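Local coordinates for EmrA (Aquifex aeolicus, PDB 4TKO), which serves as the periplasmic adaptor of a major facilitator superfamily multidrug efflux pump and probably takes part in exporting xenobiotics, at residues A12-D18 with S255-L261; E293-P297 with R321-K325; N274-R279 with E343-T349; K30-K36 with A47-D52; L222-G228 with A247-P253. The contacts are given in a common frame with arbitrary orientation. Residue numbers count along the deposited sequence, not the author numbering.

In the fold
Contacts 1, 2 and 3 lie in the β-barrel region. Contacts 4 and 5 lie in the barrel-sandwich hybrid, nearer the long helical hairpin. Contacts 1 and 2 sit side by side, with V260 of contact 1 beside V324 of contact 2. Contact 3 packs V344 against V13 and V260 of contact 1. Contacts 4 and 5 meet where L222 pairs with L48 and A49. V251 of contact 5 reaches A17 and F256 of contact 1, joining the two regions. Contacts 1 to 4 are antiparallel strand pairs rich in backbone hydrogen bonds. Contact 5 is apolar and has the largest share of buried residues. Contact 2 is at the surface and carries a salt bridge.

Contact 1 (A12-D18 with S255-L261)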
# COMPACT_ATOMS: atom_id res chain seq x y z
N ALA A 12 42.32 41.30 14.13
CA ALA A 12 42.08 39.96 14.65
C ALA A 12 40.61 39.61 14.49
O ALA A 12 39.83 39.65 15.47
CB ALA A 12 42.51 39.87 16.13
N VAL A 13 40.21 39.31 13.25
CA VAL A 13 38.80 39.06 12.98
C VAL A 13 38.58 37.68 12.33
O VAL A 13 39.24 37.30 11.36
CB VAL A 13 38.18 40.18 12.07
CG1 VAL A 13 39.17 41.32 11.81
CG2 VAL A 13 37.66 39.62 10.76
N PHE A 14 37.64 36.93 12.89
CA PHE A 14 37.32 35.61 12.34
C PHE A 14 35.85 35.52 12.05
O PHE A 14 35.03 35.74 12.96
CB PHE A 14 37.72 34.49 13.31
CG PHE A 14 39.12 34.64 13.81
CD1 PHE A 14 39.40 35.48 14.88
CD2 PHE A 14 40.16 33.97 13.18
CE1 PHE A 14 40.69 35.64 15.32
CE2 PHE A 14 41.44 34.12 13.62
CZ PHE A 14 41.71 34.95 14.69
N VAL A 15 35.52 35.21 10.80
CA VAL A 15 34.14 34.89 10.47
C VAL A 15 33.81 33.49 11.02
O VAL A 15 34.47 32.48 10.70
CB VAL A 15 33.89 34.97 8.94
CG1 VAL A 15 32.50 34.56 8.59
CG2 VAL A 15 34.13 36.39 8.45
N LYS A 16 32.79 33.43 11.87
CA LYS A 16 32.40 32.16 12.49
C LYS A 16 30.93 31.83 12.26
O LYS A 16 30.15 32.68 11.84
CB LYS A 16 32.70 32.19 13.99
CG LYS A 16 34.16 32.50 14.32
CD LYS A 16 34.57 31.93 15.67
CE LYS A 16 34.59 30.41 15.64
NZ LYS A 16 35.03 29.84 16.94
N ALA A 17 30.57 30.58 12.53
CA ALA A 17 29.20 30.12 12.33
C ALA A 17 28.67 29.44 13.59
O ALA A 17 29.21 28.43 14.05
CB ALA A 17 29.13 29.17 11.15
N ASP A 18 27.59 29.99 14.14
CA ASP A 18 26.96 29.42 15.33
C ASP A 18 26.33 28.06 15.03
O ASP A 18 26.73 27.05 15.59
CB ASP A 18 25.91 30.38 15.89
CG ASP A 18 26.44 31.23 17.02
OD1 ASP A 18 27.36 30.77 17.73
OD2 ASP A 18 25.94 32.36 17.21
N SER A 255 23.33 32.35 10.22
CA SER A 255 24.10 31.89 11.38
C SER A 255 25.40 32.67 11.55
O SER A 255 25.91 32.79 12.66
CB SER A 255 24.43 30.40 11.27
OG SER A 255 23.25 29.62 11.34
N PHE A 256 25.93 33.18 10.45
CA PHE A 256 27.21 33.87 10.47
C PHE A 256 27.30 35.10 11.39
O PHE A 256 26.37 35.94 11.48
CB PHE A 256 27.58 34.32 9.05
CG PHE A 256 28.00 33.22 8.14
CD1 PHE A 256 29.09 32.41 8.46
CD2 PHE A 256 27.34 33.00 6.94
CE1 PHE A 256 29.51 31.40 7.60
CE2 PHE A 256 27.76 32.00 6.07
CZ PHE A 256 28.84 31.19 6.40
N TYR A 257 28.44 35.20 12.06
CA TYR A 257 28.81 36.39 12.81
C TYR A 257 30.30 36.59 12.71
O TYR A 257 31.04 35.71 12.23
CB TYR A 257 28.39 36.30 14.27
CG TYR A 257 29.08 35.21 15.04
CD1 TYR A 257 28.71 33.89 14.88
CD2 TYR A 257 30.09 35.49 15.96
CE1 TYR A 257 29.31 32.88 15.58
CE2 TYR A 257 30.71 34.47 16.67
CZ TYR A 257 30.30 33.17 16.47
OH TYR A 257 30.88 32.12 17.16
N VAL A 258 30.76 37.76 13.14
CA VAL A 258 32.19 38.02 13.14
C VAL A 258 32.66 37.99 14.57
O VAL A 258 31.97 38.51 15.47
CB VAL A 258 32.52 39.35 12.49
CG1 VAL A 258 33.99 39.67 12.67
CG2 VAL A 258 32.15 39.30 11.02
N GLU A 259 33.79 37.33 14.78
CA GLU A 259 34.39 37.27 16.10
C GLU A 259 35.67 38.06 16.07
O GLU A 259 36.56 37.85 15.23
CB GLU A 259 34.64 35.84 16.54
CG GLU A 259 35.17 35.71 17.97
CD GLU A 259 36.00 34.44 18.21
OE1 GLU A 259 35.90 33.85 19.31
OE2 GLU A 259 36.76 34.02 17.30
N VAL A 260 35.76 38.99 17.00
CA VAL A 260 36.91 39.88 17.06
C VAL A 260 37.63 39.68 18.38
O VAL A 260 36.99 39.63 19.43
CB VAL A 260 36.45 41.34 16.89
CG1 VAL A 260 37.60 42.28 17.08
CG2 VAL A 260 35.86 41.52 15.50
N LEU A 261 38.94 39.50 18.31
CA LEU A 261 39.77 39.41 19.52
C LEU A 261 40.39 40.76 19.82
O LEU A 261 41.36 41.16 19.17
CB LEU A 261 40.87 38.35 19.37
CG LEU A 261 40.25 36.97 19.29
CD1 LEU A 261 41.31 35.92 19.40
CD2 LEU A 261 39.19 36.82 20.37
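Segments A12-D18 and S255-L261 run antiparallel as neighbouring strands of the β-barrel region of this membrane fusion protein. The axes of strands 13-17 and 256-261 come within 4.6 Å at 147°, so the pair is clearly twisted. F14 with E259 and K16 with Y257 are hydrogen-bonded pairs. F14 N to E259 O and E259 N to F14 O both measure 2.7 Å. K16 N to Y257 O is 2.9 Å, and Y257 N to K16 O is 3.1 Å. L261 N adds a bond of 3.0 Å to A12 O. The non-hydrogen-bonded pairs are V13-V260, V15-V258 and A17-F256. Their side chains share one apolar, largely buried face. There V13 CG2 lies 4.1 Å from V258 CG1, and V15 CG1 lies 4.0 Å from F256 CD1. V344, M340 and V251 also pack against this face. The other face is more open. K16 CB sits over the Y257 ring, 4.0 Å from its centroid, in a CH-pi contact. Y257 also takes part in a cation-pi contact with K325, whose amino group forms a salt bridge with D18. At the A12 end, F14 CE1 touches L261 CD1 at 4.1 Å.

Contact 2 (E293-P297 with R321-K325); sequences EEISP and RIPVK
Segments E293-P297 and R321-K325 are antiparallel neighbours within the β-barrel sheet, with a classic β bulge. The axes of strands 293-295 and 321-325 approach to 4.9 Å at 170°. E294 faces K325 as a hydrogen-bonded pair, and I295 faces V324 as a non-hydrogen-bonded pair. At the bulge E293 and E294 both face K325. E293 has phi/psi -86/-43, while E294 is extended at -164/158.

K325 O accepts E293 N at 2.9 Å and, weakly, E294 N at 3.5 Å. K325 N gives a bond to E294 O at 3.0 Å. P323 O accepts S296 N weakly at 3.4 Å. The S296 hydroxyl, in the p rotamer, adds a side-chain bond, S296 OG to P323 O at 3.2 Å.

The charged contact is a salt bridge, E293 OE1 to K325 NZ, at 3.4 Å. K325 is t at all four chi angles, and E293 is t at chi1 and chi2.

Apolar contacts lie around I295 (chi1 m, chi2 t). Its CG2 is 3.7 Å from I322 CG2, and its CG1 is 4.0 Å from V324 CG1.

K325 also forms a salt bridge with D18. Strand 321-330 lies between strands 288-295 and 256-263, where I322 bonds to L262 and V324 to V260.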
# COMPACT_ATOMS: atom_id res chain seq x y z
N GLU A 293 27.17 42.21 19.83
CA GLU A 293 26.16 41.33 20.41
C GLU A 293 26.54 40.95 21.84
O GLU A 293 25.68 40.95 22.72
CB GLU A 293 25.98 40.08 19.54
CG GLU A 293 24.79 39.19 19.91
CD GLU A 293 24.46 38.13 18.86
OE1 GLU A 293 25.24 37.96 17.90
OE2 GLU A 293 23.41 37.48 18.99
N GLU A 294 27.81 40.64 22.08
CA GLU A 294 28.25 40.33 23.44
C GLU A 294 29.77 40.38 23.63
O GLU A 294 30.53 40.29 22.67
CB GLU A 294 27.73 38.95 23.86
CG GLU A 294 28.57 37.77 23.40
CD GLU A 294 28.12 36.47 24.05
OE1 GLU A 294 28.17 35.41 23.39
OE2 GLU A 294 27.71 36.51 25.24
N ILE A 295 30.18 40.55 24.88
CA ILE A 295 31.60 40.58 25.23
C ILE A 295 31.89 39.63 26.37
O ILE A 295 31.29 39.75 27.44
CB ILE A 295 32.07 41.96 25.67
CG1 ILE A 295 31.57 43.03 24.71
CG2 ILE A 295 33.59 41.96 25.77
CD1 ILE A 295 32.02 44.41 25.08
N SER A 296 32.80 38.69 26.15
CA SER A 296 33.12 37.69 27.16
C SER A 296 34.04 38.26 28.23
O SER A 296 34.99 38.98 27.92
CB SER A 296 33.77 36.47 26.51
OG SER A 296 34.97 36.85 25.86
N PRO A 297 33.76 37.93 29.50
CA PRO A 297 34.61 38.33 30.63
C PRO A 297 36.11 38.08 30.40
O PRO A 297 36.54 36.94 30.19
CB PRO A 297 34.09 37.46 31.78
CG PRO A 297 33.19 36.41 31.13
CD PRO A 297 32.64 37.09 29.93
N ARG A 321 44.06 39.49 24.82
CA ARG A 321 42.93 39.92 23.99
C ARG A 321 41.57 39.43 24.50
O ARG A 321 41.46 38.41 25.14
CB ARG A 321 43.15 39.46 22.54
CG ARG A 321 44.37 40.09 21.85
CD ARG A 321 44.87 39.28 20.66
NE ARG A 321 45.64 40.09 19.71
CZ ARG A 321 45.16 41.13 19.04
NH1 ARG A 321 43.90 41.52 19.22
NH2 ARG A 321 45.92 41.81 18.19
N ILE A 322 40.52 40.19 24.20
CA ILE A 322 39.17 39.83 24.64
C ILE A 322 38.23 39.57 23.45
O ILE A 322 38.06 40.42 22.58
CB ILE A 322 38.59 40.94 25.53
CG1 ILE A 322 39.23 40.87 26.91
CG2 ILE A 322 37.08 40.79 25.68
CD1 ILE A 322 38.26 41.16 28.05
N PRO A 323 37.62 38.38 23.42
CA PRO A 323 36.69 38.02 22.34
C PRO A 323 35.42 38.87 22.38
O PRO A 323 34.71 38.94 23.40
CB PRO A 323 36.36 36.55 22.63
CG PRO A 323 37.37 36.10 23.57
CD PRO A 323 37.77 37.28 24.38
N VAL A 324 35.14 39.51 21.25
CA VAL A 324 33.92 40.28 21.11
C VAL A 324 33.15 39.75 19.91
O VAL A 324 33.72 39.55 18.83
CB VAL A 324 34.19 41.79 20.93
CG1 VAL A 324 32.87 42.55 20.94
CG2 VAL A 324 35.09 42.30 22.03
N LYS A 325 31.87 39.49 20.14
CA LYS A 325 31.00 38.92 19.13
C LYS A 325 30.21 40.02 18.43
O LYS A 325 29.59 40.86 19.08
CB LYS A 325 30.04 37.90 19.76
CG LYS A 325 29.37 36.99 18.76
CD LYS A 325 28.24 36.20 19.39
CE LYS A 325 27.37 35.51 18.33
NZ LYS A 325 26.15 34.89 18.93

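Contact 3 (N274-R279 with E343-T349)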
# COMPACT_ATOMS: atom_id res chain seq x y z
N ASN A 274 26.78 48.63 20.20
CA ASN A 274 27.53 49.59 19.41
C ASN A 274 27.70 49.15 17.97
O ASN A 274 27.84 47.97 17.69
CB ASN A 274 28.90 49.85 20.04
CG ASN A 274 28.81 50.76 21.25
OD1 ASN A 274 27.78 50.82 21.93
ND2 ASN A 274 29.88 51.50 21.50
N LYS A 275 27.66 50.12 17.06
CA LYS A 275 27.89 49.87 15.64
C LYS A 275 29.24 49.23 15.44
O LYS A 275 30.12 49.34 16.29
CB LYS A 275 27.82 51.17 14.83
CG LYS A 275 26.44 51.48 14.26
CD LYS A 275 26.04 50.41 13.25
CE LYS A 275 25.07 50.94 12.22
NZ LYS A 275 24.83 49.89 11.19
N ALA A 276 29.41 48.56 14.31
CA ALA A 276 30.70 48.00 13.96
C ALA A 276 30.75 47.83 12.46
O ALA A 276 29.71 47.73 11.81
CB ALA A 276 30.92 46.68 14.66
N TYR A 277 31.96 47.76 11.93
CA TYR A 277 32.19 47.80 10.49
C TYR A 277 33.29 46.84 10.08
O TYR A 277 34.41 46.91 10.57
CB TYR A 277 32.51 49.24 10.08
CG TYR A 277 31.37 50.18 10.44
CD1 TYR A 277 30.24 50.24 9.64
CD2 TYR A 277 31.40 50.95 11.59
CE1 TYR A 277 29.18 51.07 9.96
CE2 TYR A 277 30.33 51.79 11.92
CZ TYR A 277 29.23 51.84 11.10
OH TYR A 277 28.17 52.66 11.40
N VAL A 278 32.96 45.94 9.16
CA VAL A 278 33.86 44.86 8.81
C VAL A 278 34.29 44.89 7.36
O VAL A 278 33.46 44.98 6.47
CB VAL A 278 33.20 43.48 9.08
CG1 VAL A 278 34.24 42.39 9.00
CG2 VAL A 278 32.52 43.47 10.44
N ARG A 279 35.59 44.80 7.13
CA ARG A 279 36.10 44.70 5.78
C ARG A 279 36.93 43.44 5.66
O ARG A 279 38.03 43.34 6.21
CB ARG A 279 36.94 45.93 5.42
CG ARG A 279 36.29 47.25 5.77
CD ARG A 279 37.22 48.41 5.50
NE ARG A 279 37.56 48.46 4.09
CZ ARG A 279 38.39 49.35 3.55
NH1 ARG A 279 38.96 50.27 4.31
NH2 ARG A 279 38.63 49.31 2.25
N GLU A 343 39.53 43.38 8.68
CA GLU A 343 39.77 44.50 9.58
C GLU A 343 38.44 44.94 10.12
O GLU A 343 37.44 44.88 9.39
CB GLU A 343 40.46 45.64 8.84
CG GLU A 343 41.02 46.72 9.72
CD GLU A 343 41.99 47.62 8.95
OE1 GLU A 343 43.18 47.26 8.87
OE2 GLU A 343 41.55 48.67 8.42
N VAL A 344 38.41 45.36 11.38
CA VAL A 344 37.14 45.72 12.01
C VAL A 344 37.25 46.97 12.83
O VAL A 344 38.22 47.16 13.55
CB VAL A 344 36.61 44.59 12.90
CG1 VAL A 344 35.53 45.10 13.85
CG2 VAL A 344 36.02 43.51 12.04
N GLU A 345 36.24 47.84 12.72
CA GLU A 345 36.21 49.08 13.49
C GLU A 345 34.97 49.10 14.35
O GLU A 345 33.85 48.98 13.84
CB GLU A 345 36.25 50.30 12.57
CG GLU A 345 37.56 50.41 11.78
CD GLU A 345 37.67 51.71 10.99
OE1 GLU A 345 36.75 52.55 11.11
OE2 GLU A 345 38.68 51.90 10.27
N ILE A 346 35.14 49.26 15.66
CA ILE A 346 33.97 49.35 16.53
C ILE A 346 33.84 50.75 17.12
O ILE A 346 34.82 51.39 17.48
CB ILE A 346 34.02 48.33 17.67
CG1 ILE A 346 34.42 46.95 17.14
CG2 ILE A 346 32.67 48.21 18.32
CD1 ILE A 346 34.46 45.88 18.21
N ARG A 347 32.61 51.19 17.25
CA ARG A 347 32.33 52.51 17.74
C ARG A 347 32.34 52.62 19.25
O ARG A 347 31.59 51.98 19.94
CB ARG A 347 30.99 52.95 17.18
CG ARG A 347 30.54 54.31 17.64
CD ARG A 347 31.54 55.40 17.33
NE ARG A 347 30.92 56.48 16.61
CZ ARG A 347 30.99 57.75 16.94
NH1 ARG A 347 31.67 58.12 18.01
NH2 ARG A 347 30.37 58.65 16.21
N ARG A 348 33.22 53.47 19.76
CA ARG A 348 33.26 53.77 21.19
C ARG A 348 32.14 54.73 21.60
O ARG A 348 31.48 55.32 20.75
CB ARG A 348 34.61 54.36 21.57
CG ARG A 348 35.75 53.38 21.48
CD ARG A 348 36.98 53.96 22.15
NE ARG A 348 38.10 53.02 22.18
CZ ARG A 348 39.11 53.05 21.31
NH1 ARG A 348 39.12 53.96 20.35
NH2 ARG A 348 40.09 52.16 21.40
N THR A 349 31.91 54.87 22.90
CA THR A 349 30.89 55.80 23.38
C THR A 349 31.41 56.65 24.53
O THR A 349 30.88 57.73 24.81
CB THR A 349 29.63 55.05 23.84
OG1 THR A 349 29.24 54.11 22.83
CG2 THR A 349 28.50 56.04 24.09
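The segment opens at E343, already within strand 342-347, and E343 pairs with R279. E343 N to R279 O and R279 N to E343 O are both 2.9 Å. The axes of strands 275-279 and 343-347 come within 4.7 Å at 169°, so the strands run almost exactly antiparallel. The side chain of E343 also comes about 4 Å from a bound magnesium ion. V344 forms a non-hydrogen-bonded pair with V278. Its CG2 meets V278 CG1 at 3.7 Å on the buried face. E345 turns to the other face and pairs with Y277. E345 N to Y277 O and Y277 N to E345 O are both 3.0 Å. I346 returns to the buried face opposite A276, where I346 CG1 lies 4.3 Å from A276 CB. R347 N bonds to K275 O at 3.2 Å, the last rung of the backbone ladder. Past it the side chain of N274 takes over. N274 ND2 bonds to R347 O at a very short 2.4 Å and to T349 OG1 at 3.0 Å. T349 is poorly ordered, so the second bond deserves caution.

The two strands belong to the β-barrel region, and strand 342-347 lies between strands 275-280 and 7-24. V344 bonds to T10 and I346 to A8. On its other side, strand 275-280 pairs with strand 288-295, through bonds from V278 to F288 and from N274 to V292.

Contact 4 (K30-K36 with A47-D52)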
# COMPACT_ATOMS: atom_id res chain seq x y z
N LYS A 30 28.94 3.55 -2.04
CA LYS A 30 30.21 4.08 -2.53
C LYS A 30 29.98 5.41 -3.21
O LYS A 30 29.20 5.50 -4.17
CB LYS A 30 30.88 3.10 -3.52
CG LYS A 30 32.27 3.54 -3.96
CD LYS A 30 32.90 2.61 -4.97
CE LYS A 30 34.35 2.30 -4.61
NZ LYS A 30 34.41 1.08 -3.72
N VAL A 31 30.65 6.46 -2.73
CA VAL A 31 30.50 7.76 -3.38
C VAL A 31 31.08 7.70 -4.78
O VAL A 31 32.23 7.30 -4.97
CB VAL A 31 31.22 8.88 -2.63
CG1 VAL A 31 31.07 10.18 -3.39
CG2 VAL A 31 30.69 9.00 -1.23
N ILE A 32 30.30 8.09 -5.78
CA ILE A 32 30.85 8.09 -7.14
C ILE A 32 30.92 9.47 -7.81
O ILE A 32 31.54 9.60 -8.85
CB ILE A 32 30.06 7.16 -8.07
CG1 ILE A 32 28.62 7.62 -8.24
CG2 ILE A 32 30.15 5.74 -7.57
CD1 ILE A 32 27.83 6.74 -9.15
N GLU A 33 30.28 10.47 -7.22
CA GLU A 33 30.26 11.83 -7.76
C GLU A 33 30.10 12.86 -6.66
O GLU A 33 29.30 12.68 -5.74
CB GLU A 33 29.13 11.99 -8.77
CG GLU A 33 29.21 11.06 -9.96
CD GLU A 33 30.35 11.43 -10.88
OE1 GLU A 33 30.94 12.52 -10.70
OE2 GLU A 33 30.65 10.62 -11.79
N VAL A 34 30.86 13.94 -6.76
CA VAL A 34 30.72 15.07 -5.84
C VAL A 34 30.41 16.34 -6.61
O VAL A 34 31.22 16.80 -7.40
CB VAL A 34 31.98 15.26 -5.00
CG1 VAL A 34 31.77 16.38 -3.99
CG2 VAL A 34 32.31 13.97 -4.28
N TYR A 35 29.24 16.91 -6.39
CA TYR A 35 28.80 18.03 -7.20
C TYR A 35 29.13 19.39 -6.59
O TYR A 35 29.10 20.41 -7.27
CB TYR A 35 27.30 17.93 -7.44
CG TYR A 35 26.90 16.65 -8.12
CD1 TYR A 35 27.55 16.22 -9.27
CD2 TYR A 35 25.89 15.85 -7.61
CE1 TYR A 35 27.20 15.04 -9.89
CE2 TYR A 35 25.53 14.66 -8.23
CZ TYR A 35 26.18 14.27 -9.37
OH TYR A 35 25.83 13.09 -9.99
N LYS A 36 29.42 19.40 -5.29
CA LYS A 36 29.61 20.64 -4.55
C LYS A 36 30.86 20.48 -3.72
O LYS A 36 31.25 19.37 -3.40
CB LYS A 36 28.41 20.96 -3.65
CG LYS A 36 27.16 21.42 -4.41
CD LYS A 36 27.53 22.39 -5.52
CE LYS A 36 26.38 23.34 -5.88
NZ LYS A 36 25.36 22.73 -6.78
N ALA A 47 21.57 18.78 -5.65
CA ALA A 47 22.37 17.59 -5.35
C ALA A 47 23.76 18.01 -4.95
O ALA A 47 24.35 18.90 -5.57
CB ALA A 47 22.43 16.65 -6.53
N LEU A 48 24.28 17.39 -3.90
CA LEU A 48 25.61 17.69 -3.42
C LEU A 48 26.54 16.57 -3.80
O LEU A 48 27.70 16.81 -4.11
CB LEU A 48 25.62 17.89 -1.91
CG LEU A 48 24.54 18.84 -1.36
CD1 LEU A 48 24.55 18.84 0.14
CD2 LEU A 48 24.74 20.26 -1.88
N ALA A 49 26.02 15.35 -3.78
CA ALA A 49 26.84 14.17 -4.05
C ALA A 49 25.97 12.97 -4.36
O ALA A 49 24.76 13.02 -4.18
CB ALA A 49 27.72 13.89 -2.89
N LYS A 50 26.58 11.88 -4.82
CA LYS A 50 25.78 10.76 -5.28
C LYS A 50 26.49 9.44 -5.03
O LYS A 50 27.71 9.35 -5.16
CB LYS A 50 25.46 10.94 -6.76
CG LYS A 50 24.85 9.75 -7.45
CD LYS A 50 25.43 9.60 -8.86
CE LYS A 50 24.35 9.19 -9.86
NZ LYS A 50 23.43 10.33 -10.15
N LEU A 51 25.72 8.42 -4.64
CA LEU A 51 26.27 7.08 -4.43
C LEU A 51 26.00 6.18 -5.64
O LEU A 51 25.10 6.43 -6.44
CB LEU A 51 25.68 6.45 -3.18
CG LEU A 51 25.87 7.18 -1.83
CD1 LEU A 51 25.21 6.41 -0.69
CD2 LEU A 51 27.34 7.41 -1.52
N ASP A 52 26.81 5.15 -5.79
CA ASP A 52 26.58 4.12 -6.80
C ASP A 52 25.33 3.29 -6.44
O ASP A 52 25.32 2.62 -5.41
CB ASP A 52 27.81 3.23 -6.92
CG ASP A 52 27.63 2.08 -7.90
OD1 ASP A 52 26.79 2.21 -8.82
OD2 ASP A 52 28.34 1.05 -7.76
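Two consecutive residues, I32 and E33, face the single residue K50 in a classic β bulge. K50 O accepts I32 N at 2.9 Å and, weakly, E33 N at 3.5 Å. I32 makes room for this with a psi of -11°, and the register shifts by one residue. The axes of strands 30-34 and 47-51 still come within 4.7 Å, at an antiparallel angle of 140°.

Before the bulge, D52 N bonds to K30 O at 2.9 Å. V31 and L51 form a non-hydrogen-bonded pair, with V31 CG2 3.7 Å from L51 CD2. After it, K50 N bonds to E33 O at 3.0 Å. V34 and A49 then make a second non-hydrogen-bonded pair. L48 O takes Y35 N at 2.8 Å and K36 N weakly at 3.3 Å.

The Y35 ring lies along the second strand, with Y35 CD2 3.7 Å from A47 CB. I32 covers the other end, where I32 CG2 touches D52 CB at 3.5 Å. K36 forms a salt bridge with E46. The D52 side chain caps a backbone nitrogen in the turn leading into helix 54-68.

V31 and L51 pack on V241, and L48 and A49 on F248. Together with strands 221-223 and 240-241 the pair makes a four-stranded antiparallel sheet. Such a sheet is part of the barrel-sandwich hybrid, the lipoyl-like fold of membrane fusion proteins.

Contact 5 (L222-G228 with A247-P253); sequences LIAPFDG and AFALVNP
In this barrel-sandwich hybrid, strand 222-223 lies in one sheet and strand 247-251 in another. Loop 224-227 carries the chain across to G228, which opens strand 228-233 beside strand 246-251. Without mutual hydrogen bonds the segments converge like a wedge. The CA atoms are 8.9 Å apart at L222 and A247 but 4.8 Å at G228 and N252.

At the wide end L222 (chi1 t, chi2 p) is the bump. Its CD2 enters the hollow between A247 CB and F248 CD1, 3.7 Å from each, and meets the F248 ring at its edge. A247 and F248 form a classic β bulge, both facing L23.

In the middle the bump comes from the other side. L250, with chi1 off-well at -149° and chi2 p, pushes CD2 into a pocket made by A224, P225 and F226. L250 CD2 lies 4.3 Å from A224 CB, 4.3 Å from P225 CD and 3.5 Å from F226 O. F226 (chi1 p, chi2 81°) lays one ring face over this methyl. The CH-pi distance from L250 CD2 to the F226 ring centroid is 4.1 Å, 25° off the normal.

At the narrow end G228 is extended, with phi/psi 176/-179. A CB there would clash with V251 O. P253 closes the gap, its CD 3.8 Å from both D227 O and G228 CA. The tightest approach is G228 CA to V251 O, 3.1 Å.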
# COMPACT_ATOMS: atom_id res chain seq x y z
N LEU A 222 22.37 12.65 -2.36
CA LEU A 222 22.35 13.60 -1.26
C LEU A 222 21.91 15.00 -1.69
O LEU A 222 22.67 15.72 -2.32
CB LEU A 222 23.74 13.66 -0.63
CG LEU A 222 23.91 14.61 0.54
CD1 LEU A 222 22.82 14.38 1.58
CD2 LEU A 222 25.27 14.41 1.15
N ILE A 223 20.69 15.41 -1.35
CA ILE A 223 20.24 16.74 -1.74
C ILE A 223 20.20 17.66 -0.53
O ILE A 223 20.08 17.18 0.60
CB ILE A 223 18.85 16.74 -2.43
CG1 ILE A 223 17.73 16.55 -1.42
CG2 ILE A 223 18.79 15.67 -3.50
CD1 ILE A 223 16.36 16.66 -2.04
N ALA A 224 20.31 18.96 -0.76
CA ALA A 224 20.41 19.94 0.32
C ALA A 224 19.05 20.26 0.93
O ALA A 224 18.10 20.58 0.22
CB ALA A 224 21.08 21.21 -0.17
N PRO A 225 18.96 20.16 2.27
CA PRO A 225 17.73 20.35 3.06
C PRO A 225 17.32 21.81 3.22
O PRO A 225 16.17 22.11 3.54
CB PRO A 225 18.10 19.75 4.41
CG PRO A 225 19.59 19.97 4.52
CD PRO A 225 20.12 19.81 3.12
N PHE A 226 18.27 22.72 3.01
CA PHE A 226 17.97 24.13 3.08
C PHE A 226 19.01 24.90 2.28
O PHE A 226 20.01 24.32 1.85
CB PHE A 226 17.90 24.59 4.55
CG PHE A 226 19.13 24.30 5.36
CD1 PHE A 226 20.24 25.13 5.28
CD2 PHE A 226 19.17 23.20 6.21
CE1 PHE A 226 21.39 24.88 6.04
CE2 PHE A 226 20.31 22.92 6.97
CZ PHE A 226 21.42 23.77 6.89
N ASP A 227 18.77 26.20 2.05
CA ASP A 227 19.77 27.07 1.42
C ASP A 227 20.91 27.27 2.40
O ASP A 227 20.67 27.44 3.59
CB ASP A 227 19.17 28.43 1.04
CG ASP A 227 17.93 28.30 0.17
OD1 ASP A 227 18.07 27.89 -1.00
OD2 ASP A 227 16.81 28.63 0.65
N GLY A 228 22.15 27.28 1.92
CA GLY A 228 23.28 27.42 2.81
C GLY A 228 24.61 27.32 2.10
O GLY A 228 24.64 27.17 0.87
N ALA A 247 28.68 13.78 5.55
CA ALA A 247 29.28 13.99 4.24
C ALA A 247 29.68 15.46 4.05
O ALA A 247 30.78 15.73 3.58
CB ALA A 247 28.31 13.54 3.14
N PHE A 248 28.78 16.38 4.38
CA PHE A 248 29.08 17.81 4.38
C PHE A 248 28.60 18.47 5.65
O PHE A 248 27.78 17.91 6.39
CB PHE A 248 28.43 18.55 3.19
CG PHE A 248 28.74 17.96 1.85
CD1 PHE A 248 28.08 16.82 1.41
CD2 PHE A 248 29.68 18.55 1.03
CE1 PHE A 248 28.37 16.28 0.18
CE2 PHE A 248 29.97 18.01 -0.21
CZ PHE A 248 29.31 16.88 -0.64
N ALA A 249 29.10 19.67 5.88
CA ALA A 249 28.48 20.58 6.83
C ALA A 249 27.88 21.78 6.09
O ALA A 249 28.53 22.38 5.24
CB ALA A 249 29.49 21.03 7.85
N LEU A 250 26.63 22.10 6.39
CA LEU A 250 25.96 23.21 5.74
C LEU A 250 25.66 24.31 6.73
O LEU A 250 25.14 24.05 7.81
CB LEU A 250 24.66 22.76 5.08
CG LEU A 250 24.29 23.55 3.83
CD1 LEU A 250 25.39 23.44 2.81
CD2 LEU A 250 22.99 23.03 3.27
N VAL A 251 26.00 25.54 6.37
CA VAL A 251 25.80 26.68 7.24
C VAL A 251 24.63 27.51 6.74
O VAL A 251 24.53 27.86 5.56
CB VAL A 251 27.07 27.55 7.31
CG1 VAL A 251 26.79 28.89 8.04
CG2 VAL A 251 28.18 26.78 7.98
N ASN A 252 23.72 27.81 7.66
CA ASN A 252 22.64 28.71 7.37
C ASN A 252 23.21 30.11 7.43
O ASN A 252 23.73 30.55 8.45
CB ASN A 252 21.51 28.51 8.37
CG ASN A 252 20.55 29.68 8.42
OD1 ASN A 252 20.52 30.53 7.53
ND2 ASN A 252 19.75 29.73 9.47
N PRO A 253 23.15 30.83 6.31
CA PRO A 253 23.85 32.11 6.22
C PRO A 253 23.46 33.10 7.32
O PRO A 253 24.28 33.94 7.70
CB PRO A 253 23.44 32.62 4.84
CG PRO A 253 23.13 31.38 4.06
CD PRO A 253 22.51 30.43 5.05